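Local coordinates for protein isocitrate dehydrogenase [NAD] subunit 2, mitochondrial (Saccharomyces cerevisiae, PDB 3BLX) that serves the citric acid cycle by oxidatively decarboxylating isocitrate to 2-oxoglutarate with NAD(+), and also binds the 5'-untranslated leaders of mitochondrial mRNAs, at residues P34-S39 with D291-T296; F110-P115 with R135-G140; E166-Y171 with G198-V203. All blocks are in the same frame, centred on the assembly; numbering follows the deposited sequence.

Contact 1 (P34-S39 with D291-T296); sequences PEISKS and DKANPT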
# COMPACT_ATOMS: atom_id res chain seq x y z
N PRO B 34 -25.42 -41.15 -20.67
CA PRO B 34 -26.26 -42.36 -20.65
C PRO B 34 -27.14 -42.51 -21.90
O PRO B 34 -27.00 -43.52 -22.57
CB PRO B 34 -27.12 -42.17 -19.41
CG PRO B 34 -26.27 -41.39 -18.50
CD PRO B 34 -25.46 -40.45 -19.37
N GLU B 35 -28.00 -41.54 -22.20
CA GLU B 35 -28.96 -41.68 -23.30
C GLU B 35 -28.32 -41.69 -24.68
O GLU B 35 -28.87 -42.22 -25.63
CB GLU B 35 -30.07 -40.61 -23.23
CG GLU B 35 -29.64 -39.29 -22.63
CD GLU B 35 -30.81 -38.38 -22.26
OE1 GLU B 35 -31.92 -38.59 -22.80
OE2 GLU B 35 -30.63 -37.46 -21.44
N ILE B 36 -27.14 -41.11 -24.80
CA ILE B 36 -26.44 -41.13 -26.07
C ILE B 36 -25.72 -42.45 -26.26
O ILE B 36 -25.58 -42.94 -27.36
CB ILE B 36 -25.47 -39.96 -26.17
CG1 ILE B 36 -26.25 -38.69 -26.50
CG2 ILE B 36 -24.43 -40.18 -27.22
CD1 ILE B 36 -25.34 -37.51 -26.70
N SER B 37 -25.26 -43.04 -25.16
CA SER B 37 -24.62 -44.34 -25.25
C SER B 37 -25.66 -45.39 -25.56
O SER B 37 -25.40 -46.36 -26.28
CB SER B 37 -23.93 -44.69 -23.93
OG SER B 37 -22.95 -43.72 -23.59
N LYS B 38 -26.86 -45.20 -25.02
CA LYS B 38 -27.95 -46.15 -25.21
C LYS B 38 -28.23 -46.23 -26.69
O LYS B 38 -28.37 -47.32 -27.23
CB LYS B 38 -29.20 -45.70 -24.45
CG LYS B 38 -30.31 -46.74 -24.32
CD LYS B 38 -31.21 -46.38 -23.14
CE LYS B 38 -32.29 -47.40 -22.95
NZ LYS B 38 -33.58 -47.03 -23.57
N SER B 39 -28.29 -45.07 -27.33
CA SER B 39 -28.55 -44.98 -28.76
C SER B 39 -27.48 -45.65 -29.61
O SER B 39 -27.76 -46.12 -30.71
CB SER B 39 -28.65 -43.53 -29.19
OG SER B 39 -28.44 -43.46 -30.57
N ASP B 291 -34.45 -36.23 -22.92
CA ASP B 291 -34.43 -36.91 -24.22
C ASP B 291 -34.17 -35.99 -25.43
O ASP B 291 -34.63 -36.27 -26.54
CB ASP B 291 -35.73 -37.68 -24.43
CG ASP B 291 -35.52 -39.01 -25.15
OD1 ASP B 291 -36.10 -39.20 -26.24
OD2 ASP B 291 -34.75 -39.85 -24.62
N LYS B 292 -33.44 -34.91 -25.23
CA LYS B 292 -33.20 -33.97 -26.30
C LYS B 292 -31.79 -34.11 -26.89
O LYS B 292 -31.45 -33.41 -27.84
CB LYS B 292 -33.46 -32.54 -25.83
CG LYS B 292 -34.86 -32.28 -25.28
CD LYS B 292 -35.11 -30.77 -25.15
CE LYS B 292 -36.25 -30.44 -24.20
NZ LYS B 292 -36.35 -28.96 -23.94
N ALA B 293 -30.98 -35.00 -26.32
CA ALA B 293 -29.56 -35.14 -26.69
C ALA B 293 -29.37 -35.50 -28.15
O ALA B 293 -30.26 -36.08 -28.76
CB ALA B 293 -28.88 -36.17 -25.82
N ASN B 294 -28.21 -35.18 -28.71
CA ASN B 294 -27.91 -35.53 -30.09
C ASN B 294 -26.73 -36.48 -30.22
O ASN B 294 -25.58 -36.07 -30.06
CB ASN B 294 -27.70 -34.27 -30.92
CG ASN B 294 -27.49 -34.57 -32.39
OD1 ASN B 294 -27.32 -35.72 -32.78
ND2 ASN B 294 -27.51 -33.53 -33.21
N PRO B 295 -27.00 -37.75 -30.54
CA PRO B 295 -26.03 -38.85 -30.56
C PRO B 295 -25.15 -38.91 -31.81
O PRO B 295 -24.32 -39.83 -31.93
CB PRO B 295 -26.92 -40.10 -30.55
CG PRO B 295 -28.31 -39.62 -30.59
CD PRO B 295 -28.33 -38.20 -30.96
N THR B 296 -25.33 -37.96 -32.72
CA THR B 296 -24.57 -37.95 -33.97
C THR B 296 -23.06 -37.95 -33.76
O THR B 296 -22.33 -38.71 -34.42
CB THR B 296 -24.87 -36.71 -34.80
OG1 THR B 296 -26.29 -36.56 -34.95
CG2 THR B 296 -24.21 -36.84 -36.16

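Contact 2 (F110-P115 with R135-G140); sequences FANVRP and RENTEG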
# COMPACT_ATOMS: atom_id res chain seq x y z
N PHE B 110 -1.00 -40.28 -28.18
CA PHE B 110 -0.11 -39.24 -28.64
C PHE B 110 -0.73 -38.39 -29.75
O PHE B 110 -0.32 -37.25 -29.97
CB PHE B 110 1.24 -39.83 -29.07
CG PHE B 110 1.13 -40.81 -30.19
CD1 PHE B 110 1.09 -40.36 -31.51
CD2 PHE B 110 1.03 -42.17 -29.94
CE1 PHE B 110 0.95 -41.26 -32.55
CE2 PHE B 110 0.91 -43.07 -30.99
CZ PHE B 110 0.87 -42.62 -32.30
N ALA B 111 -1.71 -38.93 -30.45
CA ALA B 111 -2.32 -38.21 -31.58
C ALA B 111 -3.80 -38.05 -31.40
O ALA B 111 -4.49 -38.97 -30.96
CB ALA B 111 -2.04 -38.92 -32.88
N ASN B 112 -4.30 -36.87 -31.73
CA ASN B 112 -5.72 -36.57 -31.69
C ASN B 112 -6.19 -36.30 -33.12
O ASN B 112 -5.70 -35.39 -33.75
CB ASN B 112 -5.97 -35.33 -30.80
CG ASN B 112 -7.45 -35.01 -30.62
OD1 ASN B 112 -7.94 -33.97 -31.08
ND2 ASN B 112 -8.17 -35.89 -29.95
N VAL B 113 -7.12 -37.12 -33.62
CA VAL B 113 -7.64 -36.96 -34.97
C VAL B 113 -8.98 -36.26 -34.95
O VAL B 113 -9.90 -36.74 -34.32
CB VAL B 113 -7.78 -38.30 -35.64
CG1 VAL B 113 -8.27 -38.12 -37.07
CG2 VAL B 113 -6.44 -39.02 -35.59
N ARG B 114 -9.08 -35.12 -35.63
CA ARG B 114 -10.29 -34.30 -35.60
C ARG B 114 -10.79 -33.97 -37.00
O ARG B 114 -10.32 -33.00 -37.60
CB ARG B 114 -10.01 -32.97 -34.90
CG ARG B 114 -10.16 -32.99 -33.41
CD ARG B 114 -11.57 -32.70 -33.01
NE ARG B 114 -11.62 -31.75 -31.91
CZ ARG B 114 -12.24 -30.58 -31.95
NH1 ARG B 114 -12.91 -30.20 -33.02
NH2 ARG B 114 -12.21 -29.78 -30.91
N PRO B 115 -11.76 -34.77 -37.51
CA PRO B 115 -12.46 -34.54 -38.78
C PRO B 115 -13.47 -33.42 -38.64
O PRO B 115 -14.11 -33.35 -37.62
CB PRO B 115 -13.23 -35.84 -38.99
CG PRO B 115 -12.58 -36.82 -38.10
CD PRO B 115 -12.15 -36.05 -36.92
N ARG B 135 -3.40 -33.51 -34.45
CA ARG B 135 -2.59 -32.68 -33.58
C ARG B 135 -1.85 -33.51 -32.53
O ARG B 135 -2.35 -34.54 -32.10
CB ARG B 135 -3.45 -31.59 -32.95
CG ARG B 135 -4.02 -31.94 -31.62
CD ARG B 135 -3.93 -30.72 -30.68
NE ARG B 135 -4.70 -30.88 -29.45
CZ ARG B 135 -6.04 -30.94 -29.40
NH1 ARG B 135 -6.77 -30.85 -30.50
NH2 ARG B 135 -6.65 -31.11 -28.23
N GLU B 136 -0.65 -33.07 -32.15
CA GLU B 136 0.13 -33.73 -31.10
C GLU B 136 -0.54 -33.53 -29.71
O GLU B 136 -1.11 -32.48 -29.44
CB GLU B 136 1.55 -33.18 -31.11
CG GLU B 136 2.65 -34.18 -30.77
CD GLU B 136 2.77 -34.48 -29.28
OE1 GLU B 136 2.36 -33.64 -28.46
OE2 GLU B 136 3.28 -35.57 -28.93
N ASN B 137 -0.49 -34.54 -28.85
CA ASN B 137 -1.17 -34.45 -27.55
C ASN B 137 -0.28 -34.55 -26.30
O ASN B 137 -0.70 -34.20 -25.20
CB ASN B 137 -2.25 -35.53 -27.46
CG ASN B 137 -3.65 -34.96 -27.58
OD1 ASN B 137 -3.86 -33.74 -27.59
ND2 ASN B 137 -4.62 -35.85 -27.66
N THR B 138 0.95 -35.03 -26.49
CA THR B 138 1.90 -35.29 -25.42
C THR B 138 2.45 -34.01 -24.78
O THR B 138 2.20 -33.70 -23.61
CB THR B 138 3.10 -36.10 -25.98
OG1 THR B 138 2.70 -37.46 -26.20
CG2 THR B 138 4.30 -36.08 -25.02
N GLU B 139 3.23 -33.26 -25.55
CA GLU B 139 3.99 -32.15 -25.01
C GLU B 139 3.31 -30.81 -25.26
O GLU B 139 2.09 -30.73 -25.28
CB GLU B 139 5.39 -32.17 -25.62
CG GLU B 139 5.37 -32.10 -27.11
CD GLU B 139 6.58 -32.76 -27.73
OE1 GLU B 139 7.35 -33.39 -26.99
OE2 GLU B 139 6.75 -32.64 -28.97
N GLY B 140 4.09 -29.76 -25.46
CA GLY B 140 3.53 -28.45 -25.70
C GLY B 140 3.04 -27.83 -24.41
O GLY B 140 3.65 -27.99 -23.36

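Contact 3 (E166-Y171 with G198-V203); sequences ERVIRY and GLFVNV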
# COMPACT_ATOMS: atom_id res chain seq x y z
N GLU B 166 8.05 -36.92 -34.55
CA GLU B 166 8.21 -38.00 -35.51
C GLU B 166 7.36 -39.12 -35.02
O GLU B 166 7.86 -40.11 -34.49
CB GLU B 166 9.67 -38.45 -35.57
CG GLU B 166 9.95 -39.75 -36.33
CD GLU B 166 11.30 -40.38 -35.97
OE1 GLU B 166 12.18 -39.69 -35.38
OE2 GLU B 166 11.49 -41.58 -36.30
N ARG B 167 6.06 -38.97 -35.15
CA ARG B 167 5.15 -39.89 -34.51
C ARG B 167 3.73 -39.45 -34.73
O ARG B 167 2.92 -40.26 -35.15
CB ARG B 167 5.42 -40.00 -33.02
CG ARG B 167 4.76 -41.22 -32.40
CD ARG B 167 5.51 -41.74 -31.19
NE ARG B 167 5.38 -40.81 -30.08
CZ ARG B 167 6.24 -40.74 -29.07
NH1 ARG B 167 7.29 -41.56 -29.05
NH2 ARG B 167 6.05 -39.86 -28.09
N VAL B 168 3.43 -38.19 -34.43
CA VAL B 168 2.24 -37.57 -35.01
C VAL B 168 2.44 -37.36 -36.49
O VAL B 168 1.47 -37.36 -37.22
CB VAL B 168 1.88 -36.15 -34.48
CG1 VAL B 168 0.74 -36.21 -33.51
CG2 VAL B 168 3.09 -35.41 -33.96
N ILE B 169 3.67 -37.14 -36.91
CA ILE B 169 3.91 -36.88 -38.31
C ILE B 169 3.87 -38.20 -39.10
O ILE B 169 3.23 -38.27 -40.14
CB ILE B 169 5.18 -36.06 -38.54
CG1 ILE B 169 4.98 -34.67 -37.94
CG2 ILE B 169 5.48 -35.94 -40.01
CD1 ILE B 169 6.19 -33.79 -38.00
N ARG B 170 4.50 -39.25 -38.58
CA ARG B 170 4.32 -40.58 -39.19
C ARG B 170 2.84 -40.90 -39.32
O ARG B 170 2.36 -41.23 -40.39
CB ARG B 170 4.99 -41.72 -38.40
CG ARG B 170 6.45 -41.89 -38.70
CD ARG B 170 6.88 -43.32 -38.51
NE ARG B 170 7.90 -43.63 -39.50
CZ ARG B 170 9.19 -43.39 -39.31
NH1 ARG B 170 9.60 -42.86 -38.16
NH2 ARG B 170 10.06 -43.68 -40.26
N TYR B 171 2.12 -40.78 -38.21
CA TYR B 171 0.72 -41.12 -38.19
C TYR B 171 -0.04 -40.30 -39.19
O TYR B 171 -0.99 -40.79 -39.78
CB TYR B 171 0.11 -40.95 -36.80
CG TYR B 171 -1.30 -41.46 -36.73
CD1 TYR B 171 -1.57 -42.79 -36.41
CD2 TYR B 171 -2.38 -40.62 -37.01
CE1 TYR B 171 -2.86 -43.26 -36.36
CE2 TYR B 171 -3.68 -41.10 -36.97
CZ TYR B 171 -3.91 -42.42 -36.65
OH TYR B 171 -5.20 -42.89 -36.61
N GLY B 198 10.86 -24.92 -36.57
CA GLY B 198 11.91 -25.44 -37.42
C GLY B 198 12.17 -26.92 -37.18
O GLY B 198 12.52 -27.63 -38.11
N LEU B 199 12.03 -27.39 -35.94
CA LEU B 199 12.34 -28.79 -35.64
C LEU B 199 11.21 -29.68 -36.12
O LEU B 199 11.42 -30.79 -36.60
CB LEU B 199 12.61 -28.99 -34.14
CG LEU B 199 12.62 -30.41 -33.58
CD1 LEU B 199 13.40 -30.43 -32.30
CD2 LEU B 199 11.20 -30.93 -33.32
N PHE B 200 9.99 -29.17 -35.98
CA PHE B 200 8.81 -29.90 -36.38
C PHE B 200 8.78 -30.07 -37.88
O PHE B 200 8.48 -31.14 -38.36
CB PHE B 200 7.58 -29.17 -35.90
CG PHE B 200 6.32 -29.98 -35.98
CD1 PHE B 200 6.06 -30.96 -35.03
CD2 PHE B 200 5.39 -29.76 -36.97
CE1 PHE B 200 4.88 -31.71 -35.08
CE2 PHE B 200 4.22 -30.50 -37.03
CZ PHE B 200 3.97 -31.48 -36.07
N VAL B 201 9.10 -29.01 -38.63
CA VAL B 201 9.15 -29.05 -40.09
C VAL B 201 10.28 -29.96 -40.59
O VAL B 201 10.08 -30.71 -41.53
CB VAL B 201 9.31 -27.65 -40.71
CG1 VAL B 201 9.68 -27.75 -42.19
CG2 VAL B 201 8.04 -26.84 -40.54
N ASN B 202 11.45 -29.91 -39.96
CA ASN B 202 12.57 -30.76 -40.36
C ASN B 202 12.24 -32.23 -40.19
O ASN B 202 12.61 -33.04 -41.01
CB ASN B 202 13.86 -30.45 -39.58
CG ASN B 202 14.52 -29.17 -40.05
OD1 ASN B 202 14.12 -28.57 -41.05
ND2 ASN B 202 15.54 -28.74 -39.31
N VAL B 203 11.56 -32.56 -39.11
CA VAL B 203 11.17 -33.93 -38.84
C VAL B 203 10.18 -34.41 -39.92
O VAL B 203 10.18 -35.57 -40.31
CB VAL B 203 10.54 -34.02 -37.45
CG1 VAL B 203 9.60 -35.20 -37.34
CG2 VAL B 203 11.60 -34.11 -36.41

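Contact 1 (P34-S39 with D291-T296)
I36 reaches from helix 33-45 into the bend of 291-296, the loop that leads into the capped start of helix 296-309, so that a helix flank is packed against the N-terminal approach of another helix. Its CG1 meets A293 CB at 3.7 Å, while CD1, at the end of an extended branch (chi2 -176°), lies by N294 O. CG2, anti to the backbone N, leans over P295 CA at 3.9 Å. An alanine at I36 would remove both branches and would probably open a gap beside A293 and P295. One turn on, S39 sets OG 3.7 Å from P295 CB. At the D291 end of 291-296 the contact turns polar: E35 OE1 lies 3.6 Å from D291 OD2, two like charges whose repulsion is probably eased by other partners, E35 OE2 being bonded to G289 N and D291 OD1 to S344 OG. In the next shell, N294 ND2 bonds to D336, and side chains of helix 343-352 touch E35, S39 and D291. N294 OD1 makes a capping bond with T296 N at 3.0 Å, the N-H...O angle 163° and the donor 35° out of the carbonyl plane.

Contact 2 (F110-P115 with R135-G140)
F110 O accepts N137 N at 2.9 Å, from a donor 39° above its carbonyl plane and with a bent N-H...O angle of 139°, just where 135-140 leaves its strand. Beyond it the pairing is straighter: N112 N gives to R135 O and R135 N to N112 O, both at 3.1 Å. N112 and R135 thus form an antiparallel hydrogen-bonded pair and A111 with E136 the adjoining non-hydrogen-bonded one, joining strands 109-117 and 130-136 as neighbours within the mixed sheet. On the other edge of 109-117, F110 and A111 both face I270 in a classic beta bulge. N112 and R135 point the same way from the sheet, side by side. With CG anti to its backbone N (chi1 -176°), N112 sets its amide over the rim of one guanidinium face, CG 4.1 Å above the plane; its ND2 bonds to N269. N112 OD1 comes within 3.4 Å of R135 NH1, but at an angle too poor for a bond. R135 NH2 is instead hydrogen-bonded to the OH of Y142, probably a critical catalytic residue, and R135, like R114, probably binds substrate. From the loop, N137 ND2 abuts N112 CB at 3.5 Å. The turn there is tied by E136 OE1, which accepts E139 N at 3.1 Å on its syn side and, weakly, T138 N.

Contact 3 (E166-Y171 with G198-V203)
I169 meets F200 in a CH-pi contact: its CD1 lies over the centre of one ring face, 3.8 Å from the centroid and 13° off the normal. CG1, 3.8 Å from CZ, stands beyond the ring's rim on the same side. The reach comes from an extended branch (chi2 176°), and F200 holds its ring out to meet it with CG anti to its backbone N. V168 comes to the same ring otherwise, CG2 at the edge near the ring plane and 4.3 Å from CE1. The remaining apolar contacts centre on V203, whose CG1 packs against I169 CD1 at 3.7 Å and against E166 CB at the same distance. Beyond these residues, I169 also touches A204 and L207. The two short helical segments run at a crossing angle of -45°, their axes 10.0 Å apart, and no hydrogen bond joins them. Helix 195-208 is the crossover of a beta-alpha-beta unit between the neighbouring parallel strands 183-188 and 215-220; helix 162-178, which precedes the unit, lies against strand 109-117 through V168 and Y171. L199 touches G146 of a neighbouring subunit 1. Charged groups meet within helix 162-178: R170 NH1 forms a salt bridge with OE2 of the poorly ordered E166 at 2.9 Å, the carboxylate oxygen lying in plane at the guanidinium edge. R170 NH2 has a second salt-bridge partner in E210, just past helix 195-208.

In the fold
Contact 1 encloses the others along the chain: contacts 2 and 3 follow one another inside the long stretch between its segments. Contacts 2 and 3 adjoin, their centres 12 Å apart. Helix 162-178 lies over strands 109-117 and 130-136, with F110 CE1 3.4 Å from R167 O and V168 CG2 against E136 CG. Through this helix, contact 3 thus backs the sheet strands of contact 2, which carry the probable substrate-binding arginines. Contact 1 lies away from the annotated sites, its centre 26 Å from that of contact 2 and 38 Å from that of contact 3, across the chain's centre from the latter; it joins helix 33-45 to the late part of the chain.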